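Local coordinates for TIR-like domain-containing protein (PDB 7EBD), which is a bacterial STING-family protein that forms a two-subunit assembly and binds C2E between its subunits, at residues L5-F15 / E133-L144; V19-T28 / I145-V155. All coordinates share one frame; numbering follows the deposited sequence.

Interaction 1: residues L5-F15 / E133-L144; sequences LPSTVIAISYF and EMNNFKRVLQLL. With C2E (9,9'-[(2R,3R,3aS,5S,7aR,9R,10R,10aS,12S,14aR)-3,5,10,12-tetrahydroxy-5,12-dioxidooctahydro-2H,7H-difuro[3,2-d:3',2'-j][1,3,7,9,2,8]tetraoxadiphosphacyclododecine-2,9-diyl]bis(2-amino-1,9-dihydro-6H-purin-6-one)), chain E.
Ser7 and Phe137 mark the closest backbone approach of helices 6-15 and 133-144, which run in roughly the same direction with axes 8.2 Å apart and a crossing angle of -40°. At the N-terminal end the contact is polar. The amide nitrogen ND2 of Asn136 donates to two hydroxyls, Ser7 OG at 2.6 Å and Thr8 OG1 at 2.9 Å, the second lying in the amide plane and the first tilted from it. Arg139 NH2 takes the other end of that amide, OD1, in a nearly straight bond of 168°, so the flat group is pinned at both ends. Ser7 OG in turn donates to Glu133 OE2 from above the carboxylate plane, while Ser7 N makes a weak bond to OE1. Glu133 gets there by folding back at chi2 (-69°).

Beside this cluster the contact turns apolar, and it stays so toward the C-terminal ends of both segments. Phe137 is a knob in the hole formed by Ser7, Ile10, Ala11 and Tyr14, with its CE1 3.6 Å from Ile10 CG2. Val140 CG1 meets Ala11 CB, and Leu144 lays its CB over the centre of the Phe15 ring, 3.8 Å from the centroid. Leu141 CD2 stands at the edge of the Tyr14 ring, whose CD1 lies 3.5 Å from C2E O4'; Tyr14 OH bonds to Asp99. Phe137 and Leu141 thus back a ring lining the C2E pocket, while the polar half ties Ser7 and Thr8 to Glu133 and Asn136.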
loop_
_atom_site.group_PDB
_atom_site.type_symbol
_atom_site.label_atom_id
_atom_site.label_comp_id
_atom_site.label_asym_id
_atom_site.label_seq_id
_atom_site.Cartn_x
_atom_site.Cartn_y
_atom_site.Cartn_z
ATOM N N LEU A 5 3.360 -7.765 16.243
ATOM C CA LEU A 5 4.372 -7.910 15.205
ATOM C C LEU A 5 4.059 -6.993 14.028
ATOM O O LEU A 5 2.902 -6.897 13.608
ATOM C CB LEU A 5 4.447 -9.355 14.722
ATOM C CG LEU A 5 5.225 -10.325 15.612
ATOM C CD1 LEU A 5 5.414 -11.652 14.905
ATOM C CD2 LEU A 5 6.570 -9.735 16.010
ATOM N N PRO A 6 5.061 -6.291 13.496
ATOM C CA PRO A 6 4.798 -5.414 12.344
ATOM C C PRO A 6 4.350 -6.172 11.106
ATOM O O PRO A 6 3.576 -5.629 10.307
ATOM C CB PRO A 6 6.144 -4.710 12.126
ATOM C CG PRO A 6 7.156 -5.605 12.761
ATOM C CD PRO A 6 6.466 -6.236 13.930
ATOM N N SER A 7 4.803 -7.417 10.931
ATOM C CA SER A 7 4.351 -8.218 9.799
ATOM C C SER A 7 2.853 -8.478 9.865
ATOM O O SER A 7 2.193 -8.573 8.826
ATOM C CB SER A 7 5.121 -9.539 9.744
ATOM O OG SER A 7 4.946 -10.279 10.938
ATOM N N THR A 8 2.299 -8.586 11.073
ATOM C CA THR A 8 0.857 -8.755 11.221
ATOM C C THR A 8 0.104 -7.552 10.660
ATOM O O THR A 8 -0.845 -7.704 9.880
ATOM C CB THR A 8 0.514 -8.971 12.695
ATOM O OG1 THR A 8 1.085 -10.205 13.146
ATOM C CG2 THR A 8 -0.988 -9.003 12.899
ATOM N N VAL A 9 0.518 -6.345 11.050
ATOM C CA VAL A 9 -0.134 -5.134 10.558
ATOM C C VAL A 9 0.070 -4.991 9.056
ATOM O O VAL A 9 -0.828 -4.544 8.332
ATOM C CB VAL A 9 0.386 -3.902 11.320
ATOM C CG1 VAL A 9 -0.263 -2.634 10.792
ATOM C CG2 VAL A 9 0.123 -4.057 12.805
ATOM N N ILE A 10 1.256 -5.361 8.565
ATOM C CA ILE A 10 1.515 -5.311 7.129
ATOM C C ILE A 10 0.566 -6.242 6.386
ATOM O O ILE A 10 0.002 -5.880 5.345
ATOM C CB ILE A 10 2.990 -5.653 6.843
ATOM C CG1 ILE A 10 3.903 -4.514 7.302
ATOM C CG2 ILE A 10 3.199 -5.941 5.366
ATOM C CD1 ILE A 10 3.694 -3.224 6.548
ATOM N N ALA A 11 0.371 -7.454 6.909
ATOM C CA ALA A 11 -0.549 -8.395 6.281
ATOM C C ALA A 11 -1.976 -7.867 6.301
ATOM O O ALA A 11 -2.708 -8.002 5.314
ATOM C CB ALA A 11 -0.466 -9.751 6.979
ATOM N N ILE A 12 -2.389 -7.254 7.413
ATOM C CA ILE A 12 -3.746 -6.720 7.496
ATOM C C ILE A 12 -3.941 -5.592 6.489
ATOM O O ILE A 12 -4.968 -5.525 5.801
ATOM C CB ILE A 12 -4.060 -6.255 8.929
ATOM C CG1 ILE A 12 -3.961 -7.423 9.909
ATOM C CG2 ILE A 12 -5.450 -5.654 8.991
ATOM C CD1 ILE A 12 -4.179 -7.021 11.351
ATOM N N SER A 13 -2.965 -4.684 6.389
ATOM C CA SER A 13 -3.072 -3.587 5.430
ATOM C C SER A 13 -3.084 -4.105 3.998
ATOM O O SER A 13 -3.855 -3.619 3.162
ATOM C CB SER A 13 -1.923 -2.597 5.629
ATOM O OG SER A 13 -2.082 -1.860 6.826
ATOM N N TYR A 14 -2.248 -5.103 3.703
ATOM C CA TYR A 14 -2.214 -5.676 2.362
ATOM C C TYR A 14 -3.533 -6.357 2.019
ATOM O O TYR A 14 -4.019 -6.248 0.887
ATOM C CB TYR A 14 -1.045 -6.659 2.262
ATOM C CG TYR A 14 -0.892 -7.338 0.921
ATOM C CD1 TYR A 14 -0.639 -6.602 -0.229
ATOM C CD2 TYR A 14 -0.973 -8.721 0.809
ATOM C CE1 TYR A 14 -0.489 -7.221 -1.456
ATOM C CE2 TYR A 14 -0.821 -9.349 -0.414
ATOM C CZ TYR A 14 -0.582 -8.593 -1.544
ATOM O OH TYR A 14 -0.432 -9.213 -2.763
ATOM N N PHE A 15 -4.137 -7.044 2.988
ATOM C CA PHE A 15 -5.411 -7.711 2.740
ATOM C C PHE A 15 -6.537 -6.702 2.549
ATOM O O PHE A 15 -7.354 -6.843 1.632
ATOM C CB PHE A 15 -5.726 -8.665 3.894
ATOM C CG PHE A 15 -7.067 -9.337 3.783
ATOM C CD1 PHE A 15 -7.222 -10.485 3.022
ATOM C CD2 PHE A 15 -8.172 -8.824 4.446
ATOM C CE1 PHE A 15 -8.454 -11.104 2.921
ATOM C CE2 PHE A 15 -9.406 -9.438 4.347
ATOM C CZ PHE A 15 -9.548 -10.579 3.584
ATOM N N GLU A 133 9.475 -13.114 10.159
ATOM C CA GLU A 133 8.547 -12.083 9.700
ATOM C C GLU A 133 7.791 -12.538 8.457
ATOM O O GLU A 133 6.581 -12.311 8.343
ATOM C CB GLU A 133 9.293 -10.776 9.433
ATOM C CG GLU A 133 9.653 -10.005 10.694
ATOM C CD GLU A 133 8.436 -9.428 11.394
ATOM O OE1 GLU A 133 8.027 -8.300 11.045
ATOM O OE2 GLU A 133 7.887 -10.100 12.292
HETATM N N MSE A 134 8.482 -13.190 7.526
HETATM C CA MSE A 134 7.848 -13.726 6.325
HETATM C C MSE A 134 6.763 -14.748 6.654
HETATM O O MSE A 134 5.648 -14.687 6.125
HETATM C CB MSE A 134 8.894 -14.373 5.414
HETATM C CG MSE A 134 9.860 -13.392 4.790
HETATM SE SE MSE A 134 8.989 -12.235 3.499
HETATM C CE MSE A 134 9.527 -13.152 1.867
ATOM N N ASN A 135 7.105 -15.692 7.536
ATOM C CA ASN A 135 6.165 -16.746 7.894
ATOM C C ASN A 135 4.960 -16.181 8.631
ATOM O O ASN A 135 3.827 -16.613 8.394
ATOM C CB ASN A 135 6.861 -17.809 8.742
ATOM C CG ASN A 135 7.942 -18.544 7.978
ATOM O OD1 ASN A 135 7.869 -18.683 6.757
ATOM N ND2 ASN A 135 8.952 -19.024 8.695
ATOM N N ASN A 136 5.177 -15.201 9.512
ATOM C CA ASN A 136 4.051 -14.587 10.205
ATOM C C ASN A 136 3.170 -13.802 9.241
ATOM O O ASN A 136 1.938 -13.838 9.352
ATOM C CB ASN A 136 4.550 -13.682 11.330
ATOM C CG ASN A 136 3.418 -13.097 12.146
ATOM O OD1 ASN A 136 2.769 -13.802 12.920
ATOM N ND2 ASN A 136 3.168 -11.804 11.975
ATOM N N PHE A 137 3.779 -13.083 8.294
ATOM C CA PHE A 137 3.003 -12.390 7.272
ATOM C C PHE A 137 2.131 -13.373 6.502
ATOM O O PHE A 137 0.929 -13.147 6.319
ATOM C CB PHE A 137 3.942 -11.632 6.330
ATOM C CG PHE A 137 3.254 -11.006 5.146
ATOM C CD1 PHE A 137 2.734 -9.725 5.229
ATOM C CD2 PHE A 137 3.144 -11.690 3.944
ATOM C CE1 PHE A 137 2.109 -9.144 4.141
ATOM C CE2 PHE A 137 2.517 -11.114 2.855
ATOM C CZ PHE A 137 1.999 -9.839 2.954
ATOM N N LYS A 138 2.727 -14.482 6.052
ATOM C CA LYS A 138 1.971 -15.477 5.297
ATOM C C LYS A 138 0.863 -16.092 6.143
ATOM O O LYS A 138 -0.247 -16.321 5.651
ATOM C CB LYS A 138 2.911 -16.559 4.766
ATOM C CG LYS A 138 3.869 -16.062 3.694
ATOM C CD LYS A 138 4.597 -17.211 3.015
ATOM C CE LYS A 138 5.398 -18.026 4.013
ATOM N NZ LYS A 138 6.097 -19.164 3.356
ATOM N N ARG A 139 1.140 -16.353 7.422
ATOM C CA ARG A 139 0.137 -16.961 8.291
ATOM C C ARG A 139 -1.043 -16.023 8.510
ATOM O O ARG A 139 -2.204 -16.439 8.423
ATOM C CB ARG A 139 0.771 -17.347 9.628
ATOM C CG ARG A 139 -0.213 -17.910 10.640
ATOM C CD ARG A 139 0.415 -18.041 12.019
ATOM N NE ARG A 139 0.753 -16.740 12.594
ATOM C CZ ARG A 139 -0.078 -16.012 13.335
ATOM N NH1 ARG A 139 -1.301 -16.454 13.595
ATOM N NH2 ARG A 139 0.316 -14.840 13.818
ATOM N N VAL A 140 -0.766 -14.748 8.797
ATOM C CA VAL A 140 -1.846 -13.787 9.009
ATOM C C VAL A 140 -2.643 -13.591 7.726
ATOM O O VAL A 140 -3.880 -13.520 7.751
ATOM C CB VAL A 140 -1.288 -12.454 9.540
ATOM C CG1 VAL A 140 -2.390 -11.409 9.619
ATOM C CG2 VAL A 140 -0.645 -12.655 10.905
ATOM N N LEU A 141 -1.954 -13.510 6.583
ATOM C CA LEU A 141 -2.655 -13.347 5.315
ATOM C C LEU A 141 -3.543 -14.549 5.021
ATOM O O LEU A 141 -4.677 -14.391 4.557
ATOM C CB LEU A 141 -1.656 -13.124 4.180
ATOM C CG LEU A 141 -2.264 -12.838 2.805
ATOM C CD1 LEU A 141 -3.130 -11.586 2.847
ATOM C CD2 LEU A 141 -1.186 -12.709 1.739
ATOM N N GLN A 142 -3.050 -15.759 5.296
ATOM C CA GLN A 142 -3.852 -16.953 5.059
ATOM C C GLN A 142 -5.054 -17.003 5.993
ATOM O O GLN A 142 -6.152 -17.398 5.581
ATOM C CB GLN A 142 -2.990 -18.205 5.226
ATOM C CG GLN A 142 -3.679 -19.487 4.796
ATOM C CD GLN A 142 -3.958 -19.513 3.306
ATOM O OE1 GLN A 142 -3.039 -19.621 2.496
ATOM N NE2 GLN A 142 -5.230 -19.410 2.938
ATOM N N LEU A 143 -4.868 -16.604 7.255
ATOM C CA LEU A 143 -5.992 -16.558 8.185
ATOM C C LEU A 143 -7.046 -15.560 7.726
ATOM O O LEU A 143 -8.249 -15.829 7.825
ATOM C CB LEU A 143 -5.500 -16.209 9.591
ATOM C CG LEU A 143 -4.671 -17.272 10.315
ATOM C CD1 LEU A 143 -4.144 -16.740 11.639
ATOM C CD2 LEU A 143 -5.494 -18.532 10.536
ATOM N N LEU A 144 -6.616 -14.408 7.206
ATOM C CA LEU A 144 -7.575 -13.429 6.702
ATOM C C LEU A 144 -8.268 -13.930 5.441
ATOM O O LEU A 144 -9.459 -13.667 5.233
ATOM C CB LEU A 144 -6.879 -12.094 6.439
ATOM C CG LEU A 144 -6.320 -11.382 7.672
ATOM C CD1 LEU A 144 -5.562 -10.126 7.273
ATOM C CD2 LEU A 144 -7.437 -11.047 8.648
HETATM P P1 C2E E . -2.614 0.671 0.791
HETATM O O2P C2E E . -3.666 1.417 0.007
HETATM O O1P C2E E . -3.323 0.189 2.028
HETATM O "O5'" C2E E . -2.097 -0.709 0.074
HETATM C "C5'" C2E E . -1.418 -1.633 0.867
HETATM C "C4'" C2E E . -0.645 -2.618 -0.055
HETATM O "O4'" C2E E . -1.488 -3.285 -0.794
HETATM C "C3'" C2E E . 0.247 -1.844 -1.050
HETATM O "O3'" C2E E . 1.469 -1.654 -0.510
HETATM C "C2'" C2E E . 0.309 -2.805 -2.250
HETATM O "O2'" C2E E . 1.335 -3.867 -2.016
HETATM C "C1'" C2E E . -0.875 -3.362 -2.292
HETATM N N9 C2E E . -1.723 -2.665 -3.218
HETATM C C8 C2E E . -2.565 -1.685 -2.857
HETATM N N7 C2E E . -3.156 -1.306 -4.010
HETATM C C5 C2E E . -2.671 -2.047 -5.015
HETATM C C6 C2E E . -2.963 -2.068 -6.520
HETATM O O6 C2E E . -3.755 -1.324 -6.988
HETATM N N1 C2E E . -2.275 -2.991 -7.367
HETATM C C2 C2E E . -1.308 -3.900 -6.813
HETATM N N2 C2E E . -0.608 -4.837 -7.670
HETATM N N3 C2E E . -1.029 -3.880 -5.379
HETATM C C4 C2E E . -1.753 -2.918 -4.507
HETATM P P11 C2E E . 2.345 -0.470 -1.284
HETATM O O21 C2E E . 2.686 -0.734 -2.731
HETATM O O11 C2E E . 3.674 -0.416 -0.568
HETATM O O5A C2E E . 1.576 0.954 -0.964
HETATM C C5A C2E E . 1.757 1.337 0.372
HETATM C C4A C2E E . 0.941 2.537 0.660
HETATM O O4A C2E E . 1.343 3.548 -0.061
HETATM C C3A C2E E . -0.663 2.279 0.235
HETATM O O3A C2E E . -1.394 1.626 1.372
HETATM C C2A C2E E . -1.126 3.390 0.019
HETATM O O2A C2E E . -1.529 4.069 1.301
HETATM C C1A C2E E . 0.109 4.198 -0.640
HETATM N N91 C2E E . 0.086 4.068 -1.943
HETATM C C81 C2E E . 0.738 3.210 -2.750
HETATM N N71 C2E E . 0.365 3.495 -4.012
HETATM C C51 C2E E . -0.493 4.509 -3.967
HETATM C C61 C2E E . -1.237 5.254 -5.074
HETATM O O61 C2E E . -1.084 4.939 -6.203
HETATM N N11 C2E E . -2.119 6.328 -4.746
HETATM C C21 C2E E . -2.306 6.707 -3.369
HETATM N N21 C2E E . -3.202 7.799 -3.034
HETATM N N31 C2E E . -1.593 5.994 -2.315
HETATM C C41 C2E E . -0.673 4.875 -2.668
#

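Interaction 2: residues V19-T28 / I145-V155; sequences VKLAAEWIVT and INEDSFCRECV
Phe150 fills a hole on helix 19-28 made by Ala23, Glu24, Val27 and Thr28. Val27 lies over one face of the ring, its CB 4.1 Å from the centroid and offset toward the rim, with CG1 against CD1 and CE1. Thr28 CG2 comes to within 3.7 Å of Phe150 CZ, and the aliphatic part of Glu24 runs along the CD2 and CE2 side. Beside this knob, Ala23 CB is met by two sulfurs, Cys151 SG at 3.6 Å and Cys154 SG at 3.7 Å, and by Val155 CG2. Cys154 SG also touches Ile26 CG2, and Val19 CG1 reaches Val155 CG1 at 3.9 Å.

A second shell sets these groups in place. Thr28 OG1, at chi1 69°, bonds back to Glu24 O, which leaves the methyl CG2 turned to the ring. Asp148 caps helix 149-154, its OD1 accepting from Cys151 N at 3.1 Å, and its OD2 rests against the aliphatic CG of Lys20. Arg152 grips Asn146 O side-on with NE and NH2, tying the short helix back to the end of helix 124-146.

Helices 19-28 and 149-154 cross at 75°, their axes 8.3 Å apart. Ile26 and Val155 also pack on Leu45 of strand 42-47, and Ile26 on Met75 of strand 71-75. The short helix leads directly into strand 155-157, at one edge of the mixed sheet, and helix 19-28 packs against both the short helix and Val155.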
loop_
_atom_site.group_PDB
_atom_site.type_symbol
_atom_site.label_atom_id
_atom_site.label_comp_id
_atom_site.label_asym_id
_atom_site.label_seq_id
_atom_site.Cartn_x
_atom_site.Cartn_y
_atom_site.Cartn_z
ATOM N N VAL A 19 -5.981 -7.476 -1.505
ATOM C CA VAL A 19 -6.394 -8.869 -1.689
ATOM C C VAL A 19 -7.911 -8.994 -1.641
ATOM O O VAL A 19 -8.525 -9.646 -2.493
ATOM C CB VAL A 19 -5.724 -9.771 -0.638
ATOM C CG1 VAL A 19 -6.225 -11.203 -0.774
ATOM C CG2 VAL A 19 -4.219 -9.717 -0.784
ATOM N N LYS A 20 -8.537 -8.382 -0.633
ATOM C CA LYS A 20 -9.987 -8.473 -0.491
ATOM C C LYS A 20 -10.697 -7.870 -1.699
ATOM O O LYS A 20 -11.625 -8.472 -2.255
ATOM C CB LYS A 20 -10.420 -7.787 0.805
ATOM C CG LYS A 20 -11.901 -7.905 1.120
ATOM C CD LYS A 20 -12.194 -7.431 2.536
ATOM C CE LYS A 20 -11.765 -5.988 2.743
ATOM N NZ LYS A 20 -12.684 -5.026 2.073
ATOM N N LEU A 21 -10.259 -6.685 -2.128
ATOM C CA LEU A 21 -10.887 -6.026 -3.270
ATOM C C LEU A 21 -10.677 -6.822 -4.552
ATOM O O LEU A 21 -11.594 -6.942 -5.373
ATOM C CB LEU A 21 -10.331 -4.611 -3.423
ATOM C CG LEU A 21 -10.260 -3.747 -2.162
ATOM C CD1 LEU A 21 -9.584 -2.415 -2.461
ATOM C CD2 LEU A 21 -11.646 -3.533 -1.572
ATOM N N ALA A 22 -9.476 -7.377 -4.739
ATOM C CA ALA A 22 -9.206 -8.167 -5.937
ATOM C C ALA A 22 -10.053 -9.434 -5.968
ATOM O O ALA A 22 -10.596 -9.798 -7.019
ATOM C CB ALA A 22 -7.719 -8.512 -6.014
ATOM N N ALA A 23 -10.185 -10.114 -4.826
ATOM C CA ALA A 23 -11.027 -11.304 -4.772
ATOM C C ALA A 23 -12.486 -10.958 -5.041
ATOM O O ALA A 23 -13.186 -11.690 -5.755
ATOM C CB ALA A 23 -10.881 -11.990 -3.415
ATOM N N GLU A 24 -12.962 -9.845 -4.478
ATOM C CA GLU A 24 -14.337 -9.431 -4.733
ATOM C C GLU A 24 -14.555 -9.127 -6.208
ATOM O O GLU A 24 -15.597 -9.475 -6.774
ATOM C CB GLU A 24 -14.693 -8.218 -3.874
ATOM C CG GLU A 24 -16.147 -7.799 -3.992
ATOM C CD GLU A 24 -16.485 -6.617 -3.110
ATOM O OE1 GLU A 24 -17.401 -5.851 -3.476
ATOM O OE2 GLU A 24 -15.836 -6.450 -2.057
ATOM N N TRP A 25 -13.579 -8.483 -6.852
ATOM C CA TRP A 25 -13.701 -8.214 -8.281
ATOM C C TRP A 25 -13.716 -9.508 -9.084
ATOM O O TRP A 25 -14.499 -9.652 -10.031
ATOM C CB TRP A 25 -12.560 -7.311 -8.747
ATOM C CG TRP A 25 -12.603 -7.010 -10.214
ATOM C CD1 TRP A 25 -13.204 -5.942 -10.812
ATOM C CD2 TRP A 25 -12.025 -7.788 -11.270
ATOM N NE1 TRP A 25 -13.035 -6.004 -12.175
ATOM C CE2 TRP A 25 -12.315 -7.128 -12.481
ATOM C CE3 TRP A 25 -11.293 -8.979 -11.309
ATOM C CZ2 TRP A 25 -11.894 -7.617 -13.716
ATOM C CZ3 TRP A 25 -10.873 -9.460 -12.536
ATOM C CH2 TRP A 25 -11.177 -8.782 -13.722
ATOM N N ILE A 26 -12.852 -10.460 -8.724
ATOM C CA ILE A 26 -12.808 -11.734 -9.437
ATOM C C ILE A 26 -14.144 -12.455 -9.325
ATOM O O ILE A 26 -14.644 -13.024 -10.304
ATOM C CB ILE A 26 -11.649 -12.601 -8.909
ATOM C CG1 ILE A 26 -10.302 -12.020 -9.339
ATOM C CG2 ILE A 26 -11.789 -14.039 -9.388
ATOM C CD1 ILE A 26 -9.109 -12.776 -8.789
ATOM N N VAL A 27 -14.751 -12.434 -8.139
ATOM C CA VAL A 27 -15.964 -13.215 -7.924
ATOM C C VAL A 27 -17.184 -12.523 -8.526
ATOM O O VAL A 27 -18.001 -13.159 -9.203
ATOM C CB VAL A 27 -16.158 -13.504 -6.424
ATOM C CG1 VAL A 27 -17.519 -14.132 -6.183
ATOM C CG2 VAL A 27 -15.057 -14.424 -5.922
ATOM N N THR A 28 -17.332 -11.214 -8.303
ATOM C CA THR A 28 -18.589 -10.537 -8.595
ATOM C C THR A 28 -18.572 -9.663 -9.843
ATOM O O THR A 28 -19.646 -9.287 -10.319
ATOM C CB THR A 28 -19.020 -9.669 -7.400
ATOM O OG1 THR A 28 -18.131 -8.553 -7.264
ATOM C CG2 THR A 28 -18.991 -10.485 -6.115
ATOM N N ILE A 145 -7.542 -14.660 4.592
ATOM C CA ILE A 145 -8.134 -15.212 3.378
ATOM C C ILE A 145 -9.191 -16.254 3.724
ATOM O O ILE A 145 -10.266 -16.296 3.112
ATOM C CB ILE A 145 -7.035 -15.798 2.473
ATOM C CG1 ILE A 145 -6.218 -14.676 1.830
ATOM C CG2 ILE A 145 -7.631 -16.714 1.414
ATOM C CD1 ILE A 145 -4.911 -15.139 1.225
ATOM N N ASN A 146 -8.910 -17.101 4.720
ATOM C CA ASN A 146 -9.845 -18.164 5.074
ATOM C C ASN A 146 -11.144 -17.612 5.649
ATOM O O ASN A 146 -12.189 -18.264 5.546
ATOM C CB ASN A 146 -9.195 -19.127 6.065
ATOM C CG ASN A 146 -8.050 -19.908 5.452
ATOM O OD1 ASN A 146 -7.969 -20.056 4.232
ATOM N ND2 ASN A 146 -7.161 -20.419 6.296
ATOM N N GLU A 147 -11.104 -16.428 6.254
ATOM C CA GLU A 147 -12.286 -15.815 6.842
ATOM C C GLU A 147 -13.069 -14.967 5.847
ATOM O O GLU A 147 -14.001 -14.263 6.248
ATOM C CB GLU A 147 -11.892 -14.967 8.054
ATOM C CG GLU A 147 -11.351 -15.782 9.217
ATOM C CD GLU A 147 -10.837 -14.918 10.350
ATOM O OE1 GLU A 147 -9.644 -15.039 10.704
ATOM O OE2 GLU A 147 -11.623 -14.109 10.883
ATOM N N ASP A 148 -12.714 -15.020 4.566
ATOM C CA ASP A 148 -13.397 -14.270 3.518
ATOM C C ASP A 148 -13.789 -15.246 2.420
ATOM O O ASP A 148 -12.925 -15.927 1.858
ATOM C CB ASP A 148 -12.501 -13.151 2.972
ATOM C CG ASP A 148 -13.228 -12.224 2.012
ATOM O OD1 ASP A 148 -13.620 -12.675 0.914
ATOM O OD2 ASP A 148 -13.413 -11.037 2.357
ATOM N N SER A 149 -15.090 -15.315 2.121
ATOM C CA SER A 149 -15.585 -16.326 1.189
ATOM C C SER A 149 -14.977 -16.152 -0.198
ATOM O O SER A 149 -14.555 -17.131 -0.825
ATOM C CB SER A 149 -17.112 -16.274 1.117
ATOM O OG SER A 149 -17.695 -16.602 2.367
ATOM N N PHE A 150 -14.919 -14.913 -0.691
ATOM C CA PHE A 150 -14.337 -14.666 -2.009
ATOM C C PHE A 150 -12.855 -15.024 -2.027
ATOM O O PHE A 150 -12.370 -15.680 -2.960
ATOM C CB PHE A 150 -14.538 -13.201 -2.403
ATOM C CG PHE A 150 -15.980 -12.790 -2.515
ATOM C CD1 PHE A 150 -16.978 -13.739 -2.674
ATOM C CD2 PHE A 150 -16.337 -11.453 -2.467
ATOM C CE1 PHE A 150 -18.305 -13.363 -2.779
ATOM C CE2 PHE A 150 -17.664 -11.068 -2.573
ATOM C CZ PHE A 150 -18.648 -12.026 -2.730
ATOM N N CYS A 151 -12.121 -14.603 -0.994
ATOM C CA CYS A 151 -10.694 -14.895 -0.918
ATOM C C CYS A 151 -10.448 -16.393 -0.794
ATOM O O CYS A 151 -9.569 -16.948 -1.465
ATOM C CB CYS A 151 -10.072 -14.144 0.258
ATOM S SG CYS A 151 -10.186 -12.349 0.124
ATOM N N ARG A 152 -11.205 -17.063 0.076
ATOM C CA ARG A 152 -11.118 -18.516 0.162
ATOM C C ARG A 152 -11.428 -19.166 -1.179
ATOM O O ARG A 152 -10.889 -20.233 -1.494
ATOM C CB ARG A 152 -12.071 -19.037 1.240
ATOM C CG ARG A 152 -11.772 -20.454 1.700
ATOM C CD ARG A 152 -12.889 -21.021 2.567
ATOM N NE ARG A 152 -13.294 -20.111 3.635
ATOM C CZ ARG A 152 -14.475 -19.501 3.689
ATOM N NH1 ARG A 152 -15.372 -19.706 2.734
ATOM N NH2 ARG A 152 -14.760 -18.689 4.699
ATOM N N GLU A 153 -12.277 -18.529 -1.984
ATOM C CA GLU A 153 -12.661 -19.099 -3.270
ATOM C C GLU A 153 -11.554 -18.965 -4.312
ATOM O O GLU A 153 -11.283 -19.918 -5.050
ATOM C CB GLU A 153 -13.944 -18.428 -3.766
ATOM C CG GLU A 153 -14.441 -18.920 -5.116
ATOM C CD GLU A 153 -15.202 -20.228 -5.022
ATOM O OE1 GLU A 153 -15.393 -20.732 -3.895
ATOM O OE2 GLU A 153 -15.610 -20.754 -6.079
ATOM N N CYS A 154 -10.897 -17.802 -4.392
ATOM C CA CYS A 154 -10.056 -17.520 -5.551
ATOM C C CYS A 154 -8.645 -17.025 -5.234
ATOM O O CYS A 154 -7.918 -16.657 -6.166
ATOM C CB CYS A 154 -10.747 -16.497 -6.460
ATOM S SG CYS A 154 -10.939 -14.869 -5.708
ATOM N N VAL A 155 -8.223 -17.000 -3.971
ATOM C CA VAL A 155 -6.911 -16.467 -3.614
ATOM C C VAL A 155 -6.039 -17.581 -3.050
ATOM O O VAL A 155 -6.488 -18.377 -2.219
ATOM C CB VAL A 155 -7.024 -15.301 -2.611
ATOM C CG1 VAL A 155 -5.651 -14.726 -2.308
ATOM C CG2 VAL A 155 -7.924 -14.219 -3.168
#

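Interactions 1 and 2 follow one another along helix 6-28, their centres 16 Å apart. Helix 124-146 supplies the partner in interaction 1 and ends within interaction 2, where helix 149-154 takes over. Along the chain the segments alternate, 5-15, 19-28, 133-144, 145-155, so the N-terminal helix is joined to the C-terminal part of the chain twice, across more than 110 intervening residues. The contacts join directly: Phe15 CE1 lies 3.5 Å from Cys151 SG, and Tyr14 CE2 packs on Val19 CG2. Interaction 1 holds Ser13 and Tyr14 of the C2E pocket and has more contacts with the second subunit; interaction 2, further from the ligand, joins the helix's C-terminal half to helix 149-154 and Val155, where the edge strand begins.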